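Side-chain contacts in putative uncharacterized protein (Streptococcus pneumoniae, PDB 3NZ3), which probably binds mucin at the pneumococcal cell surface, this chain being the mucin-binding domain of a longer protein that carries a cell-wall anchoring motif: residues A[26-31]-A[73-78]; A[87-92]-A[103-108]. All coordinates share one frame; numbering follows the deposited sequence.

Interaction 1: A[26-31]-A[73-78]; sequences IHYVDK and VISGKI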
ATOM      1  N   ILE A  26       3.496  -0.725   6.017  1.00 17.96           N
ATOM      2  CA  ILE A  26       4.299   0.125   6.878  1.00 18.28           C
ATOM      3  C   ILE A  26       4.792  -0.714   8.053  1.00 18.74           C
ATOM      4  O   ILE A  26       3.994  -1.370   8.733  1.00 18.71           O
ATOM      5  CB  ILE A  26       3.512   1.363   7.372  1.00 18.31           C
ATOM      6  CG1 ILE A  26       2.786   2.030   6.198  1.00 18.38           C
ATOM      7  CG2 ILE A  26       4.456   2.356   8.081  1.00 18.71           C
ATOM      8  CD1 ILE A  26       1.744   3.061   6.601  1.00 19.76           C
ATOM      9  N   HIS A  27       6.106  -0.715   8.254  1.00 18.76           N
ATOM     10  CA  HIS A  27       6.733  -1.376   9.398  1.00 19.45           C
ATOM     11  C   HIS A  27       7.155  -0.328  10.414  1.00 19.42           C
ATOM     12  O   HIS A  27       7.486   0.806  10.047  1.00 19.20           O
ATOM     13  CB  HIS A  27       7.981  -2.160   8.990  1.00 19.52           C
ATOM     14  CG  HIS A  27       7.753  -3.173   7.912  1.00 20.73           C
ATOM     15  ND1 HIS A  27       7.055  -4.342   8.121  1.00 22.27           N
ATOM     16  CD2 HIS A  27       8.163  -3.202   6.621  1.00 21.91           C
ATOM     17  CE1 HIS A  27       7.035  -5.046   7.002  1.00 22.96           C
ATOM     18  NE2 HIS A  27       7.701  -4.377   6.077  1.00 22.60           N
ATOM     19  N   TYR A  28       7.163  -0.725  11.684  1.00 19.46           N
ATOM     20  CA  TYR A  28       7.557   0.154  12.787  1.00 19.63           C
ATOM     21  C   TYR A  28       8.623  -0.566  13.598  1.00 20.08           C
ATOM     22  O   TYR A  28       8.338  -1.587  14.230  1.00 20.02           O
ATOM     23  CB  TYR A  28       6.351   0.483  13.670  1.00 19.67           C
ATOM     24  CG  TYR A  28       5.228   1.175  12.928  1.00 19.94           C
ATOM     25  CD1 TYR A  28       4.225   0.439  12.298  1.00 20.16           C
ATOM     26  CD2 TYR A  28       5.179   2.563  12.846  1.00 20.03           C
ATOM     27  CE1 TYR A  28       3.187   1.077  11.602  1.00 20.02           C
ATOM     28  CE2 TYR A  28       4.153   3.211  12.160  1.00 20.46           C
ATOM     29  CZ  TYR A  28       3.162   2.458  11.536  1.00 20.63           C
ATOM     30  OH  TYR A  28       2.146   3.096  10.859  1.00 20.26           O
ATOM     31  N   VAL A  29       9.851  -0.048  13.565  1.00 19.95           N
ATOM     32  CA  VAL A  29      10.980  -0.742  14.188  1.00 20.01           C
ATOM     33  C   VAL A  29      11.808   0.138  15.127  1.00 20.13           C
ATOM     34  O   VAL A  29      11.775   1.370  15.053  1.00 19.72           O
ATOM     35  CB  VAL A  29      11.927  -1.410  13.141  1.00 19.89           C
ATOM     36  CG1 VAL A  29      11.158  -2.348  12.196  1.00 19.63           C
ATOM     37  CG2 VAL A  29      12.703  -0.364  12.341  1.00 20.72           C
ATOM     38  N   ASP A  30      12.549  -0.517  16.013  1.00 20.62           N
ATOM     39  CA  ASP A  30      13.575   0.153  16.797  1.00 21.23           C
ATOM     40  C   ASP A  30      14.721   0.531  15.852  1.00 21.61           C
ATOM     41  O   ASP A  30      15.243  -0.322  15.127  1.00 21.80           O
ATOM     42  CB  ASP A  30      14.059  -0.784  17.908  1.00 21.30           C
ATOM     43  CG  ASP A  30      15.033  -0.122  18.863  1.00 21.01           C
ATOM     44  OD1 ASP A  30      16.103   0.331  18.418  1.00 22.14           O
ATOM     45  OD2 ASP A  30      14.733  -0.078  20.072  1.00 21.77           O
ATOM     46  N   LYS A  31      15.097   1.811  15.860  1.00 22.46           N
ATOM     47  CA  LYS A  31      16.166   2.339  14.991  1.00 23.13           C
ATOM     48  C   LYS A  31      17.457   1.519  15.053  1.00 23.53           C
ATOM     49  O   LYS A  31      18.120   1.328  14.031  1.00 23.45           O
ATOM     50  CB  LYS A  31      16.473   3.808  15.333  1.00 23.22           C
ATOM     51  CG  LYS A  31      17.394   4.500  14.321  1.00 25.18           C
ATOM     52  CD  LYS A  31      17.849   5.857  14.809  1.00 28.11           C
ATOM     53  CE  LYS A  31      18.818   6.500  13.815  1.00 30.17           C
ATOM     54  NZ  LYS A  31      19.367   7.769  14.363  1.00 31.73           N
ATOM     55  N   VAL A  73      -1.265   7.399   7.345  1.00 22.07           N
ATOM     56  CA  VAL A  73      -1.159   6.692   8.617  1.00 22.29           C
ATOM     57  C   VAL A  73      -0.243   7.458   9.573  1.00 22.67           C
ATOM     58  O   VAL A  73       0.959   7.566   9.336  1.00 21.95           O
ATOM     59  CB  VAL A  73      -0.642   5.236   8.444  1.00 22.08           C
ATOM     60  CG1 VAL A  73      -0.603   4.520   9.783  1.00 21.92           C
ATOM     61  CG2 VAL A  73      -1.526   4.454   7.464  1.00 22.17           C
ATOM     62  N   ILE A  74      -0.829   7.987  10.643  1.00 23.68           N
ATOM     63  CA  ILE A  74      -0.071   8.677  11.693  1.00 24.65           C
ATOM     64  C   ILE A  74       0.704   7.637  12.514  1.00 25.23           C
ATOM     65  O   ILE A  74       0.136   6.633  12.956  1.00 25.05           O
ATOM     66  CB  ILE A  74      -1.008   9.525  12.598  1.00 24.69           C
ATOM     67  CG1 ILE A  74      -1.728  10.597  11.763  1.00 25.25           C
ATOM     68  CG2 ILE A  74      -0.234  10.182  13.749  1.00 24.58           C
ATOM     69  CD1 ILE A  74      -3.011  11.116  12.403  1.00 27.72           C
ATOM     70  N   SER A  75       2.005   7.864  12.680  1.00 25.87           N
ATOM     71  CA  SER A  75       2.843   6.992  13.502  1.00 26.66           C
ATOM     72  C   SER A  75       2.636   7.359  14.966  1.00 27.55           C
ATOM     73  O   SER A  75       2.989   8.458  15.391  1.00 28.22           O
ATOM     74  CB  SER A  75       4.323   7.143  13.131  1.00 26.15           C
ATOM     75  OG  SER A  75       4.537   7.051  11.731  1.00 25.24           O
ATOM     76  N   GLY A  76       2.062   6.442  15.738  1.00 28.64           N
ATOM     77  CA  GLY A  76       1.742   6.724  17.145  1.00 29.51           C
ATOM     78  C   GLY A  76       2.977   6.839  18.022  1.00 29.88           C
ATOM     79  O   GLY A  76       4.054   6.372  17.646  1.00 30.26           O
ATOM     80  N   LYS A  77       2.825   7.477  19.182  1.00 30.05           N
ATOM     81  CA  LYS A  77       3.901   7.545  20.169  1.00 29.92           C
ATOM     82  C   LYS A  77       4.002   6.195  20.869  1.00 29.54           C
ATOM     83  O   LYS A  77       2.993   5.512  21.070  1.00 29.42           O
ATOM     84  CB  LYS A  77       3.644   8.641  21.217  1.00 30.19           C
ATOM     85  CG  LYS A  77       3.291  10.017  20.671  0.20 30.78           C
ATOM     86  CD  LYS A  77       4.492  10.732  20.071  0.70 32.04           C
ATOM     87  CE  LYS A  77       4.178  12.202  19.826  0.70 33.55           C
ATOM     88  NZ  LYS A  77       2.967  12.392  18.968  1.00 34.49           N
ATOM     89  N   ILE A  78       5.222   5.807  21.225  1.00 29.00           N
ATOM     90  CA  ILE A  78       5.453   4.579  21.983  1.00 28.65           C
ATOM     91  C   ILE A  78       6.254   4.911  23.236  1.00 28.77           C
ATOM     92  O   ILE A  78       7.273   5.602  23.164  1.00 28.26           O
ATOM     93  CB  ILE A  78       6.202   3.517  21.149  1.00 28.38           C
ATOM     94  CG1 ILE A  78       5.495   3.295  19.805  1.00 27.50           C
ATOM     95  CG2 ILE A  78       6.319   2.196  21.922  1.00 28.38           C
ATOM     96  CD1 ILE A  78       6.275   2.438  18.846  1.00 25.98           C
TER
HETATM   97  O   HOH W   1       2.776   5.687  10.162  1.00 19.29           O
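I26 lies opposite V73 and Y28 opposite S75, with CA atoms 8.7 Å (I26 to V73) and 8.3 Å (Y28 to S75) apart, and the two segments run in the same direction without pairing as strands. This is the face-to-face packing of two sheets in an all-beta, Ig-like domain: strand 14-30 belongs to the larger sheet and strand 68-74 to the two-stranded one. I26 and V73 meet tip to tip, with I26 CD1 3.7 Å from V73 CG2. The extended chi2 of I26 (167°) carries CD1 out to this methyl. Beside this pair the Y28 and V73 side chains cross at a slant, bringing Y28 OH to 3.3 Å from V73 CG1. The rim of the same ring meets the serine, S75 OG lying near the ring plane at 3.9 Å from Y28 CE2. K38 makes a cation-pi contact with Y28, and V41 of strand 39-53 packs against both Y28 and V73. S75 OG is also hydrogen-bonded to I86 O. A water joins the polar ends across the interface: it is 2.8 Å from Y28 OH and donates to S75 OG and to V73 O, both at 2.7 Å.

Interaction 2: A[87-92]-A[103-108]; sequences PTVESQ and ITVRYD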
ATOM      1  N   PRO A  87       6.708  11.096  11.462  1.00 22.98           N
ATOM      2  CA  PRO A  87       5.512  11.260  12.294  1.00 23.11           C
ATOM      3  C   PRO A  87       4.232  10.764  11.610  1.00 23.24           C
ATOM      4  O   PRO A  87       3.306  10.297  12.281  1.00 22.92           O
ATOM      5  CB  PRO A  87       5.450  12.774  12.540  1.00 23.18           C
ATOM      6  CG  PRO A  87       6.293  13.381  11.480  1.00 23.48           C
ATOM      7  CD  PRO A  87       7.367  12.388  11.192  1.00 23.12           C
ATOM      8  N   THR A  88       4.191  10.859  10.287  1.00 23.64           N
ATOM      9  CA  THR A  88       3.035  10.381   9.530  1.00 24.10           C
ATOM     10  C   THR A  88       3.443   9.933   8.129  1.00 23.93           C
ATOM     11  O   THR A  88       4.234  10.598   7.457  1.00 24.01           O
ATOM     12  CB  THR A  88       1.897  11.440   9.479  1.00 24.10           C
ATOM     13  OG1 THR A  88       0.769  10.908   8.767  1.00 25.89           O
ATOM     14  CG2 THR A  88       2.359  12.723   8.807  1.00 24.86           C
ATOM     15  N   VAL A  89       2.912   8.783   7.716  1.00 23.84           N
ATOM     16  CA  VAL A  89       3.094   8.278   6.360  1.00 23.77           C
ATOM     17  C   VAL A  89       1.953   8.855   5.506  1.00 23.96           C
ATOM     18  O   VAL A  89       0.775   8.643   5.816  1.00 23.65           O
ATOM     19  CB  VAL A  89       3.111   6.723   6.332  1.00 23.79           C
ATOM     20  CG1 VAL A  89       3.137   6.198   4.901  1.00 23.61           C
ATOM     21  CG2 VAL A  89       4.317   6.179   7.117  1.00 23.88           C
ATOM     22  N   GLU A  90       2.314   9.594   4.460  1.00 24.05           N
ATOM     23  CA  GLU A  90       1.349  10.348   3.646  1.00 24.61           C
ATOM     24  C   GLU A  90       0.449   9.432   2.824  1.00 24.28           C
ATOM     25  O   GLU A  90       0.849   8.322   2.468  1.00 24.07           O
ATOM     26  CB  GLU A  90       2.076  11.319   2.702  1.00 25.04           C
ATOM     27  CG  GLU A  90       3.004  12.330   3.385  1.00 27.22           C
ATOM     28  CD  GLU A  90       2.268  13.334   4.259  1.00 28.96           C
ATOM     29  OE1 GLU A  90       1.182  13.805   3.858  0.30 29.13           O
ATOM     30  OE2 GLU A  90       2.788  13.660   5.349  0.30 29.29           O
ATOM     31  N   SER A  91      -0.768   9.897   2.533  1.00 24.26           N
ATOM     32  CA  SER A  91      -1.649   9.192   1.598  1.00 24.13           C
ATOM     33  C   SER A  91      -1.022   9.231   0.203  1.00 23.91           C
ATOM     34  O   SER A  91      -0.266  10.150  -0.112  1.00 23.82           O
ATOM     35  CB  SER A  91      -3.055   9.802   1.580  1.00 24.00           C
ATOM     36  OG  SER A  91      -3.051  11.091   0.999  1.00 25.81           O
ATOM     37  N   GLN A  92      -1.311   8.222  -0.618  1.00 23.27           N
ATOM     38  CA  GLN A  92      -0.736   8.148  -1.962  1.00 23.16           C
ATOM     39  C   GLN A  92      -1.739   7.582  -2.963  1.00 22.79           C
ATOM     40  O   GLN A  92      -2.375   6.563  -2.691  1.00 21.98           O
ATOM     41  CB  GLN A  92       0.532   7.285  -1.965  1.00 23.22           C
ATOM     42  CG  GLN A  92       1.341   7.367  -3.270  1.00 24.66           C
ATOM     43  CD  GLN A  92       2.124   6.100  -3.573  1.00 26.67           C
ATOM     44  OE1 GLN A  92       3.129   5.802  -2.924  1.00 27.53           O
ATOM     45  NE2 GLN A  92       1.672   5.352  -4.581  1.00 27.69           N
ATOM     46  N   ILE A 103       7.311   0.807   3.727  1.00 24.30           N
ATOM     47  CA  ILE A 103       7.859   1.962   4.426  1.00 23.97           C
ATOM     48  C   ILE A 103       8.208   1.520   5.844  1.00 23.56           C
ATOM     49  O   ILE A 103       7.438   0.805   6.487  1.00 22.96           O
ATOM     50  CB  ILE A 103       6.856   3.146   4.426  1.00 24.24           C
ATOM     51  CG1 ILE A 103       6.616   3.632   2.988  1.00 24.81           C
ATOM     52  CG2 ILE A 103       7.352   4.301   5.309  1.00 24.22           C
ATOM     53  CD1 ILE A 103       5.546   4.687   2.845  1.00 27.44           C
ATOM     54  N   THR A 104       9.384   1.924   6.316  1.00 22.93           N
ATOM     55  CA  THR A 104       9.806   1.623   7.679  1.00 22.02           C
ATOM     56  C   THR A 104       9.905   2.909   8.484  1.00 21.87           C
ATOM     57  O   THR A 104      10.649   3.831   8.131  1.00 21.83           O
ATOM     58  CB  THR A 104      11.143   0.849   7.705  1.00 22.46           C
ATOM     59  OG1 THR A 104      10.980  -0.409   7.034  1.00 20.53           O
ATOM     60  CG2 THR A 104      11.600   0.593   9.141  1.00 21.48           C
ATOM     61  N   VAL A 105       9.111   2.977   9.543  1.00 21.49           N
ATOM     62  CA  VAL A 105       9.161   4.071  10.495  1.00 21.57           C
ATOM     63  C   VAL A 105      10.072   3.617  11.635  1.00 22.21           C
ATOM     64  O   VAL A 105       9.905   2.516  12.166  1.00 22.11           O
ATOM     65  CB  VAL A 105       7.740   4.408  11.025  1.00 21.60           C
ATOM     66  CG1 VAL A 105       7.781   5.506  12.081  1.00 21.14           C
ATOM     67  CG2 VAL A 105       6.812   4.807   9.866  1.00 21.05           C
ATOM     68  N   ARG A 106      11.037   4.460  12.001  1.00 22.74           N
ATOM     69  CA  ARG A 106      12.046   4.090  13.001  1.00 23.20           C
ATOM     70  C   ARG A 106      11.948   4.900  14.286  1.00 23.45           C
ATOM     71  O   ARG A 106      11.893   6.137  14.258  1.00 22.93           O
ATOM     72  CB  ARG A 106      13.456   4.187  12.409  1.00 23.31           C
ATOM     73  CG  ARG A 106      13.769   3.073  11.431  1.00 24.30           C
ATOM     74  CD  ARG A 106      15.099   3.257  10.732  1.00 26.83           C
ATOM     75  NE  ARG A 106      15.369   2.127   9.842  1.00 28.86           N
ATOM     76  CZ  ARG A 106      15.017   2.074   8.557  1.00 29.88           C
ATOM     77  NH1 ARG A 106      14.376   3.087   7.990  1.00 28.93           N
ATOM     78  NH2 ARG A 106      15.307   0.996   7.835  1.00 29.90           N
ATOM     79  N   TYR A 107      11.929   4.180  15.410  1.00 24.16           N
ATOM     80  CA  TYR A 107      11.893   4.773  16.742  1.00 24.94           C
ATOM     81  C   TYR A 107      13.219   4.530  17.446  1.00 25.75           C
ATOM     82  O   TYR A 107      13.757   3.411  17.439  1.00 25.54           O
ATOM     83  CB  TYR A 107      10.775   4.166  17.598  1.00 25.09           C
ATOM     84  CG  TYR A 107       9.361   4.403  17.110  1.00 24.83           C
ATOM     85  CD1 TYR A 107       8.848   3.694  16.023  1.00 24.29           C
ATOM     86  CD2 TYR A 107       8.520   5.304  17.764  1.00 24.86           C
ATOM     87  CE1 TYR A 107       7.534   3.898  15.579  1.00 24.71           C
ATOM     88  CE2 TYR A 107       7.210   5.512  17.334  1.00 24.66           C
ATOM     89  CZ  TYR A 107       6.727   4.802  16.238  1.00 25.09           C
ATOM     90  OH  TYR A 107       5.433   4.999  15.806  1.00 24.85           O
ATOM     91  N   ASP A 108      13.745   5.578  18.061  1.00 26.44           N
ATOM     92  CA  ASP A 108      14.970   5.453  18.833  1.00 27.52           C
ATOM     93  C   ASP A 108      14.609   5.602  20.307  1.00 27.78           C
ATOM     94  O   ASP A 108      13.817   6.472  20.666  1.00 27.54           O
ATOM     95  CB  ASP A 108      15.971   6.520  18.396  1.00 27.97           C
ATOM     96  CG  ASP A 108      17.419   6.112  18.644  1.00 29.10           C
ATOM     97  OD1 ASP A 108      17.681   4.940  19.000  1.00 30.80           O
ATOM     98  OD2 ASP A 108      18.299   6.979  18.474  1.00 30.92           O
TER
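V89 meets I103 and V105 through its two methyl groups, so the whole contact is apolar. The CB of V89 is directed at strand 101-107 but is itself too far back to touch it; the branches do the work. CG1 stands anti to the backbone N (chi1 173°) and lies 3.5 Å from I103 CD1, the closest approach between the segments. CG2, beside the backbone N, rests over the gap between two methyls of the facing strand: V89 CG2 is 4.0 Å from I103 CG2 and also 4.0 Å from V105 CG2. Those two methyls are themselves 4.6 Å apart, I103 CG2 to V105 CG2. The segments run antiparallel but lie on different sheets: 87-92 lies along strand 88-94 of the two-stranded sheet and 103-108 along edge strand 101-107 of the larger one. V89 on one side and I103 and V105 on the other pack into the interior of the Ig-like sandwich. The V89 and I103 side chains pass one another running opposite ways, and the extended chi2 of I103 (174°) sets its CD1 beside V89 CG1. V105 instead approaches V89 at a slant, and it also packs against S75. R24 of strand 14-30 lies against both V89 and I103, and its NH1 hydrogen-bonds E90 O, a polar tie between the sheets next to this apolar patch.

In the fold
Interactions 1 and 2 are neighbouring parts of one sheet-to-sheet interface, their centres about 6 Å apart. Strands 14-30 and 101-107 lie side by side in the larger sheet, strands 68-74 and 88-94 in the smaller. Y28 of interaction 1 packs on V105 of interaction 2, which makes the two apolar patches continuous. Y107 adds polar ties beyond them: its OH is 2.7 Å from G76 O and its O is 2.6 Å from K31 N, both probable hydrogen bonds. On the far face of the larger sheet, V29 CG2 meets T104 CG2 at 3.5 Å. Neither contact can be tied to a mucin-binding site.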